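PDB 5AH5: leucine--trna ligase from Agrobacterium radiobacter, which probably catalyses the ATP-dependent attachment of leucine to tRNA(Leu), releasing AMP and diphosphate. Local coordinates for residues R215-N220 / H529-L534; V163-Q168 / I417-Y422. All coordinates share one frame; numbering follows the deposited sequence.

Contact 1 (R215-N220 / H529-L534); sequences RNIQRN and HATLHL. With LSS (5'-O-(L-leucylsulfamoyl)adenosine), chain I; nucleotides of chain D.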
ATOM      1  N   ARG B 215      -4.107  -8.680   3.208  1.00 33.00           N
ATOM      2  CA  ARG B 215      -3.513 -10.024   3.273  1.00 37.86           C
ATOM      3  C   ARG B 215      -4.351 -11.146   2.642  1.00 40.67           C
ATOM      4  O   ARG B 215      -3.817 -11.988   1.886  1.00 37.89           O
ATOM      5  CB  ARG B 215      -3.152 -10.388   4.704  1.00 38.98           C
ATOM      6  CG  ARG B 215      -1.975  -9.575   5.203  1.00 42.68           C
ATOM      7  CD  ARG B 215      -1.471 -10.105   6.502  1.00 41.58           C
ATOM      8  NE  ARG B 215      -2.278  -9.578   7.585  1.00 48.74           N
ATOM      9  CZ  ARG B 215      -2.282 -10.057   8.827  1.00 52.44           C
ATOM     10  NH1 ARG B 215      -1.513 -11.106   9.166  1.00 45.96           N
ATOM     11  NH2 ARG B 215      -3.051  -9.455   9.739  1.00 48.65           N
ATOM     12  N   ASN B 216      -5.642 -11.137   2.961  1.00 37.09           N
ATOM     13  CA  ASN B 216      -6.586 -12.087   2.430  1.00 36.06           C
ATOM     14  C   ASN B 216      -6.773 -11.848   0.916  1.00 35.52           C
ATOM     15  O   ASN B 216      -6.904 -12.763   0.191  1.00 34.66           O
ATOM     16  CB  ASN B 216      -7.959 -11.969   3.135  1.00 36.47           C
ATOM     17  CG  ASN B 216      -8.993 -12.954   2.568  1.00 35.90           C
ATOM     18  OD1 ASN B 216      -8.855 -14.156   2.736  1.00 39.93           O
ATOM     19  ND2 ASN B 216      -9.950 -12.460   1.837  1.00 36.05           N
ATOM     20  N   ILE B 217      -6.811 -10.615   0.462  1.00 36.85           N
ATOM     21  CA  ILE B 217      -6.884 -10.356  -0.995  1.00 35.99           C
ATOM     22  C   ILE B 217      -5.669 -10.972  -1.735  1.00 35.24           C
ATOM     23  O   ILE B 217      -5.825 -11.620  -2.810  1.00 33.88           O
ATOM     24  CB  ILE B 217      -7.072  -8.864  -1.271  1.00 36.54           C
ATOM     25  CG1 ILE B 217      -8.472  -8.425  -0.823  1.00 35.68           C
ATOM     26  CG2 ILE B 217      -6.962  -8.551  -2.756  1.00 40.08           C
ATOM     27  CD1 ILE B 217      -8.628  -6.917  -0.730  1.00 36.29           C
ATOM     28  N   GLN B 218      -4.488 -10.883  -1.120  1.00 37.36           N
ATOM     29  CA  GLN B 218      -3.305 -11.500  -1.709  1.00 39.01           C
ATOM     30  C   GLN B 218      -3.350 -13.022  -1.676  1.00 41.85           C
ATOM     31  O   GLN B 218      -2.880 -13.684  -2.595  1.00 38.03           O
ATOM     32  CB  GLN B 218      -2.009 -10.967  -1.087  1.00 36.13           C
ATOM     33  CG  GLN B 218      -1.712  -9.499  -1.440  1.00 34.03           C
ATOM     34  CD  GLN B 218      -0.251  -9.072  -1.221  1.00 31.76           C
ATOM     35  OE1 GLN B 218       0.584  -9.821  -0.695  1.00 34.01           O
ATOM     36  NE2 GLN B 218       0.052  -7.848  -1.629  1.00 35.02           N
ATOM     37  N   ARG B 219      -3.877 -13.586  -0.599  1.00 41.68           N
ATOM     38  CA  ARG B 219      -4.038 -15.044  -0.449  1.00 41.55           C
ATOM     39  C   ARG B 219      -4.884 -15.617  -1.596  1.00 37.51           C
ATOM     40  O   ARG B 219      -4.538 -16.628  -2.195  1.00 38.27           O
ATOM     41  CB  ARG B 219      -4.684 -15.322   0.938  1.00 48.19           C
ATOM     42  CG  ARG B 219      -4.976 -16.763   1.323  1.00 55.06           C
ATOM     43  CD  ARG B 219      -5.172 -16.947   2.851  1.00 58.97           C
ATOM     44  NE  ARG B 219      -3.904 -16.840   3.628  1.00 65.67           N
ATOM     45  CZ  ARG B 219      -3.527 -15.830   4.443  1.00 67.35           C
ATOM     46  NH1 ARG B 219      -4.312 -14.758   4.683  1.00 70.10           N
ATOM     47  NH2 ARG B 219      -2.338 -15.892   5.058  1.00 61.67           N
ATOM     48  N   ASN B 220      -5.976 -14.938  -1.909  1.00 35.62           N
ATOM     49  CA  ASN B 220      -6.860 -15.334  -2.985  1.00 37.91           C
ATOM     50  C   ASN B 220      -6.256 -15.085  -4.368  1.00 42.12           C
ATOM     51  O   ASN B 220      -6.610 -15.788  -5.303  1.00 40.27           O
ATOM     52  CB  ASN B 220      -8.152 -14.523  -2.954  1.00 38.24           C
ATOM     53  CG  ASN B 220      -9.036 -14.815  -1.734  1.00 39.34           C
ATOM     54  OD1 ASN B 220      -8.882 -15.817  -1.040  1.00 40.50           O
ATOM     55  ND2 ASN B 220      -9.967 -13.913  -1.483  1.00 37.23           N
ATOM     56  N   HIS B 529      -3.894  -1.116  -4.803  1.00 30.24           N
ATOM     57  CA  HIS B 529      -2.634  -1.798  -5.150  1.00 29.80           C
ATOM     58  C   HIS B 529      -2.411  -3.167  -4.546  1.00 31.34           C
ATOM     59  O   HIS B 529      -1.347  -3.764  -4.713  1.00 28.23           O
ATOM     60  CB  HIS B 529      -1.448  -0.885  -4.912  1.00 28.82           C
ATOM     61  CG  HIS B 529      -1.312   0.163  -5.955  1.00 30.96           C
ATOM     62  ND1 HIS B 529      -1.012  -0.142  -7.281  1.00 27.64           N
ATOM     63  CD2 HIS B 529      -1.539   1.494  -5.909  1.00 28.10           C
ATOM     64  CE1 HIS B 529      -1.011   0.974  -7.983  1.00 27.34           C
ATOM     65  NE2 HIS B 529      -1.350   1.975  -7.189  1.00 29.65           N
ATOM     66  N   ALA B 530      -3.430  -3.702  -3.880  1.00 33.01           N
ATOM     67  CA  ALA B 530      -3.307  -4.967  -3.178  1.00 32.01           C
ATOM     68  C   ALA B 530      -2.790  -6.104  -4.028  1.00 30.82           C
ATOM     69  O   ALA B 530      -1.989  -6.938  -3.563  1.00 31.57           O
ATOM     70  CB  ALA B 530      -4.652  -5.337  -2.557  1.00 35.60           C
ATOM     71  N   THR B 531      -3.251  -6.202  -5.269  1.00 32.74           N
ATOM     72  CA  THR B 531      -2.685  -7.240  -6.126  1.00 32.69           C
ATOM     73  C   THR B 531      -2.054  -6.617  -7.379  1.00 34.94           C
ATOM     74  O   THR B 531      -1.992  -7.293  -8.397  1.00 34.28           O
ATOM     75  CB  THR B 531      -3.694  -8.313  -6.532  1.00 32.01           C
ATOM     76  OG1 THR B 531      -4.730  -7.693  -7.264  1.00 29.70           O
ATOM     77  CG2 THR B 531      -4.248  -9.030  -5.306  1.00 38.38           C
ATOM     78  N   LEU B 532      -1.578  -5.362  -7.272  1.00 31.07           N
ATOM     79  CA  LEU B 532      -0.593  -4.782  -8.206  1.00 30.45           C
ATOM     80  C   LEU B 532       0.708  -4.518  -7.453  1.00 25.76           C
ATOM     81  O   LEU B 532       1.420  -5.437  -7.204  1.00 26.95           O
ATOM     82  CB  LEU B 532      -1.141  -3.526  -8.906  1.00 29.63           C
ATOM     83  CG  LEU B 532      -2.252  -3.838  -9.936  1.00 33.29           C
ATOM     84  CD1 LEU B 532      -3.270  -2.740 -10.074  1.00 34.73           C
ATOM     85  CD2 LEU B 532      -1.678  -4.159 -11.291  1.00 34.34           C
ATOM     86  N   HIS B 533       1.013  -3.281  -7.081  1.00 23.87           N
ATOM     87  CA  HIS B 533       2.313  -2.924  -6.540  1.00 24.06           C
ATOM     88  C   HIS B 533       2.652  -3.677  -5.232  1.00 25.90           C
ATOM     89  O   HIS B 533       3.810  -4.076  -5.032  1.00 27.58           O
ATOM     90  CB  HIS B 533       2.406  -1.413  -6.396  1.00 24.55           C
ATOM     91  CG  HIS B 533       3.430  -0.934  -5.393  1.00 27.38           C
ATOM     92  ND1 HIS B 533       4.783  -0.962  -5.637  1.00 27.66           N
ATOM     93  CD2 HIS B 533       3.283  -0.314  -4.187  1.00 30.17           C
ATOM     94  CE1 HIS B 533       5.431  -0.437  -4.603  1.00 29.28           C
ATOM     95  NE2 HIS B 533       4.547  -0.059  -3.697  1.00 28.40           N
ATOM     96  N   LEU B 534       1.647  -3.960  -4.381  1.00 24.66           N
ATOM     97  CA  LEU B 534       1.890  -4.640  -3.106  1.00 25.63           C
ATOM     98  C   LEU B 534       2.206  -6.104  -3.316  1.00 25.60           C
ATOM     99  O   LEU B 534       2.822  -6.703  -2.471  1.00 30.35           O
ATOM    100  CB  LEU B 534       0.665  -4.456  -2.138  1.00 27.75           C
ATOM    101  CG  LEU B 534       0.399  -3.003  -1.688  1.00 27.70           C
ATOM    102  CD1 LEU B 534      -0.929  -2.772  -0.975  1.00 31.27           C
ATOM    103  CD2 LEU B 534       1.579  -2.496  -0.837  1.00 26.15           C
TER
HETATM  104  C1  LSS I1818      -0.113   5.383  -7.928  1.00 26.69           C
HETATM  105  N1  LSS I1818      -8.332   9.438  -2.285  1.00 26.41           N
HETATM  106  O1  LSS I1818      -1.089   4.755  -7.582  1.00 28.41           O
HETATM  107  S1  LSS I1818      -1.364   7.506  -7.985  1.00 26.30           S
HETATM  108  C2  LSS I1818      -7.381   8.889  -1.532  1.00 29.83           C
HETATM  109  N2  LSS I1818      -0.129   6.684  -8.157  1.00 25.39           N
HETATM  110  O2  LSS I1818      -4.225   5.573  -3.383  1.00 28.72           O
HETATM  111  N3  LSS I1818      -6.174   8.526  -2.019  1.00 30.16           N
HETATM  112  O3  LSS I1818      -1.623   5.745  -2.485  1.00 27.32           O
HETATM  113  C4  LSS I1818      -5.921   8.738  -3.332  1.00 29.75           C
HETATM  114  N4  LSS I1818       2.192   5.464  -8.888  1.00 23.97           N
HETATM  115  O4  LSS I1818      -2.458   8.602  -3.907  1.00 25.84           O
HETATM  116  C5  LSS I1818      -6.905   9.226  -4.183  1.00 30.17           C
HETATM  117  O5  LSS I1818      -1.777   7.450  -6.444  1.00 29.97           O
HETATM  118  C6  LSS I1818      -8.137   9.557  -3.646  1.00 31.26           C
HETATM  119  N6  LSS I1818      -9.082  10.092  -4.463  1.00 27.78           N
HETATM  120  C7  LSS I1818       2.978   3.168  -6.938  1.00 20.27           C
HETATM  121  N7  LSS I1818      -6.382   9.277  -5.435  1.00 32.34           N
HETATM  122  C8  LSS I1818      -5.116   8.779  -5.382  1.00 30.58           C
HETATM  123  C9  LSS I1818       1.736   4.058  -6.861  1.00 22.91           C
HETATM  124  N9  LSS I1818      -4.839   8.483  -4.085  1.00 30.27           N
HETATM  125  CA  LSS I1818       1.177   4.653  -8.167  1.00 26.07           C
HETATM  126  C10 LSS I1818       2.602   1.850  -7.635  1.00 24.17           C
HETATM  127  C11 LSS I1818       3.547   2.996  -5.485  1.00 20.24           C
HETATM  128  O1A LSS I1818      -2.600   7.131  -8.687  1.00 25.13           O
HETATM  129  C21 LSS I1818      -3.630   7.888  -3.551  1.00 25.88           C
HETATM  130  C22 LSS I1818      -3.418   6.501  -4.050  1.00 26.36           C
HETATM  131  C23 LSS I1818      -1.924   6.277  -3.805  1.00 27.04           C
HETATM  132  C24 LSS I1818      -1.391   7.680  -4.009  1.00 25.13           C
HETATM  133  C25 LSS I1818      -0.889   7.919  -5.434  1.00 27.58           C
HETATM  134  O2A LSS I1818      -1.115   8.916  -8.195  1.00 20.07           O
ATOM    135  P     C D   4     -12.570 -16.930   6.039  1.00 73.93           P
ATOM    136  OP1   C D   4     -11.900 -17.529   7.223  1.00 80.41           O
ATOM    137  OP2   C D   4     -14.032 -17.068   5.832  1.00 72.71           O
ATOM    138  O5'   C D   4     -12.391 -15.345   6.023  1.00 65.16           O
ATOM    139  C5'   C D   4     -11.076 -14.769   5.994  1.00 60.59           C
ATOM    140  C4'   C D   4     -11.125 -13.358   5.456  1.00 61.08           C
ATOM    141  O4'   C D   4     -11.836 -13.276   4.187  1.00 49.45           O
ATOM    142  C3'   C D   4     -11.870 -12.357   6.314  1.00 57.18           C
ATOM    143  O3'   C D   4     -11.105 -12.011   7.450  1.00 65.36           O
ATOM    144  C2'   C D   4     -12.034 -11.212   5.334  1.00 56.50           C
ATOM    145  O2'   C D   4     -10.867 -10.422   5.182  1.00 57.04           O
ATOM    146  C1'   C D   4     -12.425 -11.986   4.075  1.00 51.93           C
ATOM    147  N1    C D   4     -13.884 -12.130   3.906  1.00 47.38           N
ATOM    148  C2    C D   4     -14.624 -10.987   3.608  1.00 45.12           C
ATOM    149  O2    C D   4     -14.038  -9.896   3.528  1.00 48.87           O
ATOM    150  N3    C D   4     -15.959 -11.093   3.414  1.00 52.10           N
ATOM    151  C4    C D   4     -16.556 -12.282   3.517  1.00 48.21           C
ATOM    152  N4    C D   4     -17.875 -12.335   3.309  1.00 55.94           N
ATOM    153  C5    C D   4     -15.829 -13.467   3.828  1.00 47.70           C
ATOM    154  C6    C D   4     -14.505 -13.349   4.005  1.00 50.94           C
ATOM    155  P     C D   3     -14.955 -21.237   2.830  1.00 92.37           P
ATOM    156  OP1   C D   3     -14.266 -22.126   3.801  1.00 94.84           O
ATOM    157  OP2   C D   3     -16.393 -20.888   3.009  1.00 85.74           O
ATOM    158  O5'   C D   3     -14.128 -19.881   2.740  1.00 97.10           O
ATOM    159  C5'   C D   3     -12.692 -19.911   2.807  1.00 92.00           C
ATOM    160  C4'   C D   3     -12.113 -18.558   2.473  1.00 87.82           C
ATOM    161  O4'   C D   3     -12.679 -18.045   1.230  1.00 87.84           O
ATOM    162  C3'   C D   3     -12.406 -17.417   3.433  1.00 82.93           C
ATOM    163  O3'   C D   3     -11.779 -17.456   4.715  1.00 82.03           O
ATOM    164  C2'   C D   3     -11.969 -16.246   2.577  1.00 76.75           C
ATOM    165  O2'   C D   3     -10.570 -16.212   2.406  1.00 83.47           O
ATOM    166  C1'   C D   3     -12.615 -16.622   1.241  1.00 76.74           C
ATOM    167  N1    C D   3     -13.974 -16.057   1.069  1.00 66.58           N
ATOM    168  C2    C D   3     -14.093 -14.686   0.804  1.00 67.75           C
ATOM    169  O2    C D   3     -13.056 -13.998   0.717  1.00 65.45           O
ATOM    170  N3    C D   3     -15.327 -14.147   0.638  1.00 64.16           N
ATOM    171  C4    C D   3     -16.413 -14.916   0.759  1.00 53.59           C
ATOM    172  C5    C D   3     -16.321 -16.309   1.043  1.00 62.98           C
ATOM    173  C6    C D   3     -15.094 -16.834   1.191  1.00 60.78           C
TER

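Contact 2 (V163-Q168 / I417-Y422); sequences VLAAEQ and ISRQRY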
ATOM      1  N   VAL B 163       0.551  -5.832 -24.701  1.00 26.15           N
ATOM      2  CA  VAL B 163       0.422  -6.915 -23.780  1.00 29.95           C
ATOM      3  C   VAL B 163       0.280  -6.307 -22.349  1.00 27.35           C
ATOM      4  O   VAL B 163       0.817  -5.234 -22.081  1.00 30.93           O
ATOM      5  CB  VAL B 163       1.651  -7.829 -23.921  1.00 27.96           C
ATOM      6  CG1 VAL B 163       1.816  -8.745 -22.743  1.00 30.01           C
ATOM      7  CG2 VAL B 163       1.574  -8.594 -25.182  1.00 28.25           C
ATOM      8  N   LEU B 164      -0.511  -6.949 -21.491  1.00 32.51           N
ATOM      9  CA  LEU B 164      -0.698  -6.559 -20.065  1.00 31.66           C
ATOM     10  C   LEU B 164      -0.412  -7.763 -19.158  1.00 30.72           C
ATOM     11  O   LEU B 164      -0.621  -8.891 -19.549  1.00 34.03           O
ATOM     12  CB  LEU B 164      -2.133  -6.115 -19.791  1.00 30.90           C
ATOM     13  CG  LEU B 164      -2.545  -4.813 -20.460  1.00 31.01           C
ATOM     14  CD1 LEU B 164      -3.982  -4.578 -20.098  1.00 30.73           C
ATOM     15  CD2 LEU B 164      -1.672  -3.619 -20.107  1.00 31.11           C
ATOM     16  N   ALA B 165       0.049  -7.505 -17.941  1.00 28.60           N
ATOM     17  CA  ALA B 165       0.184  -8.553 -16.898  1.00 29.78           C
ATOM     18  C   ALA B 165      -1.198  -9.023 -16.405  1.00 26.60           C
ATOM     19  O   ALA B 165      -2.153  -8.320 -16.560  1.00 24.17           O
ATOM     20  CB  ALA B 165       1.013  -8.022 -15.719  1.00 29.10           C
ATOM     21  N   ALA B 166      -1.286 -10.236 -15.887  1.00 32.82           N
ATOM     22  CA  ALA B 166      -2.548 -10.769 -15.367  1.00 35.76           C
ATOM     23  C   ALA B 166      -3.131  -9.802 -14.312  1.00 37.46           C
ATOM     24  O   ALA B 166      -4.349  -9.670 -14.198  1.00 39.13           O
ATOM     25  CB  ALA B 166      -2.343 -12.152 -14.782  1.00 35.65           C
ATOM     26  N   GLU B 167      -2.278  -9.070 -13.596  1.00 36.04           N
ATOM     27  CA  GLU B 167      -2.755  -8.205 -12.488  1.00 31.06           C
ATOM     28  C   GLU B 167      -3.373  -6.974 -13.036  1.00 30.97           C
ATOM     29  O   GLU B 167      -4.168  -6.335 -12.315  1.00 29.50           O
ATOM     30  CB  GLU B 167      -1.609  -7.835 -11.540  1.00 33.55           C
ATOM     31  CG  GLU B 167      -1.001  -8.989 -10.756  1.00 30.00           C
ATOM     32  CD  GLU B 167      -0.295 -10.063 -11.532  1.00 36.69           C
ATOM     33  OE1 GLU B 167       0.347  -9.763 -12.609  1.00 37.96           O
ATOM     34  OE2 GLU B 167      -0.363 -11.231 -11.036  1.00 34.60           O
ATOM     35  N   GLN B 168      -3.078  -6.643 -14.329  1.00 29.45           N
ATOM     36  CA  GLN B 168      -3.631  -5.467 -14.981  1.00 30.85           C
ATOM     37  C   GLN B 168      -4.881  -5.772 -15.812  1.00 30.78           C
ATOM     38  O   GLN B 168      -5.360  -4.946 -16.580  1.00 32.72           O
ATOM     39  CB  GLN B 168      -2.559  -4.783 -15.852  1.00 34.57           C
ATOM     40  CG  GLN B 168      -1.379  -4.181 -15.098  1.00 32.38           C
ATOM     41  CD  GLN B 168      -0.184  -3.929 -16.047  1.00 32.29           C
ATOM     42  OE1 GLN B 168       0.291  -4.852 -16.696  1.00 32.17           O
ATOM     43  NE2 GLN B 168       0.300  -2.712 -16.093  1.00 29.08           N
ATOM     44  N   ILE B 417       6.164  -8.467 -18.301  1.00 27.51           N
ATOM     45  CA  ILE B 417       6.724  -7.128 -18.131  1.00 29.08           C
ATOM     46  C   ILE B 417       7.014  -6.365 -19.405  1.00 30.40           C
ATOM     47  O   ILE B 417       7.176  -5.145 -19.358  1.00 31.59           O
ATOM     48  CB  ILE B 417       7.962  -7.116 -17.205  1.00 29.18           C
ATOM     49  CG1 ILE B 417       9.065  -8.074 -17.683  1.00 30.42           C
ATOM     50  CG2 ILE B 417       7.504  -7.505 -15.808  1.00 32.98           C
ATOM     51  CD1 ILE B 417      10.428  -7.831 -17.053  1.00 31.84           C
ATOM     52  N   SER B 418       7.035  -7.048 -20.534  1.00 30.26           N
ATOM     53  CA  SER B 418       7.277  -6.390 -21.802  1.00 29.31           C
ATOM     54  C   SER B 418       6.018  -5.750 -22.378  1.00 29.11           C
ATOM     55  O   SER B 418       4.951  -6.353 -22.424  1.00 30.97           O
ATOM     56  CB  SER B 418       7.991  -7.311 -22.797  1.00 27.59           C
ATOM     57  OG  SER B 418       7.475  -8.628 -22.846  1.00 28.54           O
ATOM     58  N   ARG B 419       6.173  -4.500 -22.779  1.00 25.84           N
ATOM     59  CA  ARG B 419       5.088  -3.682 -23.254  1.00 27.58           C
ATOM     60  C   ARG B 419       5.455  -3.136 -24.639  1.00 27.27           C
ATOM     61  O   ARG B 419       6.567  -2.666 -24.826  1.00 27.26           O
ATOM     62  CB  ARG B 419       4.849  -2.539 -22.252  1.00 27.84           C
ATOM     63  CG  ARG B 419       4.534  -3.085 -20.860  1.00 31.16           C
ATOM     64  CD  ARG B 419       3.160  -3.726 -20.844  1.00 30.93           C
ATOM     65  NE  ARG B 419       2.859  -4.217 -19.501  1.00 30.03           N
ATOM     66  CZ  ARG B 419       3.053  -5.445 -19.098  1.00 32.30           C
ATOM     67  NH1 ARG B 419       3.507  -6.382 -19.936  1.00 31.70           N
ATOM     68  NH2 ARG B 419       2.774  -5.759 -17.833  1.00 34.52           N
ATOM     69  N   GLN B 420       4.505  -3.127 -25.567  1.00 26.30           N
ATOM     70  CA  GLN B 420       4.755  -2.617 -26.955  1.00 27.43           C
ATOM     71  C   GLN B 420       4.440  -1.170 -26.945  1.00 28.21           C
ATOM     72  O   GLN B 420       3.560  -0.659 -27.652  1.00 27.73           O
ATOM     73  CB  GLN B 420       3.971  -3.381 -28.044  1.00 25.56           C
ATOM     74  CG  GLN B 420       4.294  -4.907 -28.102  1.00 26.00           C
ATOM     75  CD  GLN B 420       3.891  -5.667 -26.794  1.00 30.14           C
ATOM     76  OE1 GLN B 420       2.779  -5.509 -26.360  1.00 28.54           O
ATOM     77  NE2 GLN B 420       4.793  -6.438 -26.179  1.00 29.38           N
ATOM     78  N   ARG B 421       5.231  -0.464 -26.169  1.00 28.45           N
ATOM     79  CA  ARG B 421       4.999   0.960 -25.914  1.00 28.50           C
ATOM     80  C   ARG B 421       6.317   1.716 -25.910  1.00 25.31           C
ATOM     81  O   ARG B 421       7.301   1.158 -25.549  1.00 24.04           O
ATOM     82  CB  ARG B 421       4.367   1.046 -24.525  1.00 28.95           C
ATOM     83  CG  ARG B 421       2.913   0.684 -24.573  1.00 33.12           C
ATOM     84  CD  ARG B 421       2.296   2.027 -24.798  1.00 35.97           C
ATOM     85  NE  ARG B 421       0.954   1.852 -25.009  1.00 40.00           N
ATOM     86  CZ  ARG B 421       0.011   2.717 -24.649  1.00 34.26           C
ATOM     87  NH1 ARG B 421       0.251   3.917 -24.113  1.00 35.62           N
ATOM     88  NH2 ARG B 421      -1.194   2.342 -24.901  1.00 32.01           N
ATOM     89  N   TYR B 422       6.267   2.973 -26.305  1.00 23.43           N
ATOM     90  CA  TYR B 422       7.380   3.886 -26.281  1.00 27.23           C
ATOM     91  C   TYR B 422       7.818   4.304 -24.834  1.00 29.94           C
ATOM     92  O   TYR B 422       9.016   4.252 -24.493  1.00 27.26           O
ATOM     93  CB  TYR B 422       7.005   5.156 -27.041  1.00 22.69           C
ATOM     94  CG  TYR B 422       8.023   6.279 -26.982  1.00 25.24           C
ATOM     95  CD1 TYR B 422       9.221   6.249 -27.728  1.00 27.71           C
ATOM     96  CD2 TYR B 422       7.780   7.410 -26.251  1.00 25.80           C
ATOM     97  CE1 TYR B 422      10.136   7.309 -27.673  1.00 25.87           C
ATOM     98  CE2 TYR B 422       8.700   8.417 -26.144  1.00 24.30           C
ATOM     99  CZ  TYR B 422       9.883   8.374 -26.903  1.00 26.01           C
ATOM    100  OH  TYR B 422      10.777   9.426 -26.811  1.00 26.87           O
TER

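Contact 1 (R215-N220 / H529-L534)
The amide of Q218 meets A530 and L534 through its NH2 end: NE2 donates to A530 O at 3.0 Å, with that oxygen 18° out of the amide plane, and more weakly to L534 O at 3.1 Å. Two backbone carbonyls thus share one nitrogen, while OE1 takes a bond from R538 and so fixes which way round the amide lies. With CG anti to the carbonyl carbon (chi1 -69°) and an extended chain beyond it, the amide reaches across from the helix. The flat groups on the far side of the turn face the leucyl-sulfamoyl-adenosine (LSS). In the plane of the H529 ring, at its edge, NE2 donates to the leucyl carbonyl O1 of LSS at 2.8 Å, and methyl C10 lies 3.7 Å above one face of the same ring. The other leucyl methyl, C11, sits 3.6 Å above a face of H533, whose NE2 is hydrogen-bonded to Y523 OH.

This is the Rossmann-type core of a class I synthetase: the turn lies between parallel strand 520-524 and helix 533-546, with L532 as N-cap. L532 N closes the type I turn on H529 O, which also accepts from L534 N at the start of the helix; the turn presents A530 and T531 to helix 212-222. There I217 CG2 rests against T531 CG2 at 3.8 Å, the two side chains crossing at about a right angle, and against A530 CB at 4.0 Å. From the same helix N216 turns to the bound RNA, its OD1 accepting from O2' of nucleotide C3 of chain D at 2.7 Å.

Contact 2 (V163-Q168 / I417-Y422)
V163 and Q420 make the clearest polar link: V163 N donates to Q420 OE1 at 2.8 Å, nearly straight (168°) and in the plane of the side-chain carbonyl. A bend in the Q420 chain (chi2 63°) brings OE1 to the backbone of strand 162-164. A second polar link is weaker. Q168 and R419 meet tip to tip, NH2 donating to OE1 at 2.9 Å with a poor angle, their planes 43° apart. Q168 OE1 also accepts from A165 N, which holds the amide against its own turn. D488 OD1 forms a salt bridge with R419 NE and accepts from Q168 NE2, so one carboxylate oxygen holds both guanidinium and amide, and R419 NH1 turns back to S418 O, lying above that carbonyl plane.

In the packing, V163 O lies 3.0 Å from R419 CD. L164 CA sits 4.0 Å over the centre of the guanidinium, whose opposite face has I417 O of R419's own strand.

No backbone bond joins the two segments. Strand 162-164 pairs with 153-157, that with 182-191, and that with 415-419, so the curled antiparallel sheet brings them together, while R421 reaches helix 82-91 through E85.

Overall arrangement
Contacts 1 and 2 lie with their centres about 19 Å apart, and their segments alternate along the chain: 163-168, 215-220, 417-422, 529-534. Each therefore joins parts of the chain some 250 to 310 residues apart. Contact 1 sets helix 212-222, which faces the RNA, against the turn that follows strand 520-524 of the parallel sheet, beside the leucyl-adenylate analogue; contact 2 belongs to the antiparallel sheet. They touch directly, T531 O and L532 CD2 packing on E167, and L532 CD2 also on Q168. E167 extends the connection by hydrogen-bonding to Y536 OH of helix 533-546 and W221 NE1 of helix 212-222, joining the turn of contact 2 to both helices of contact 1.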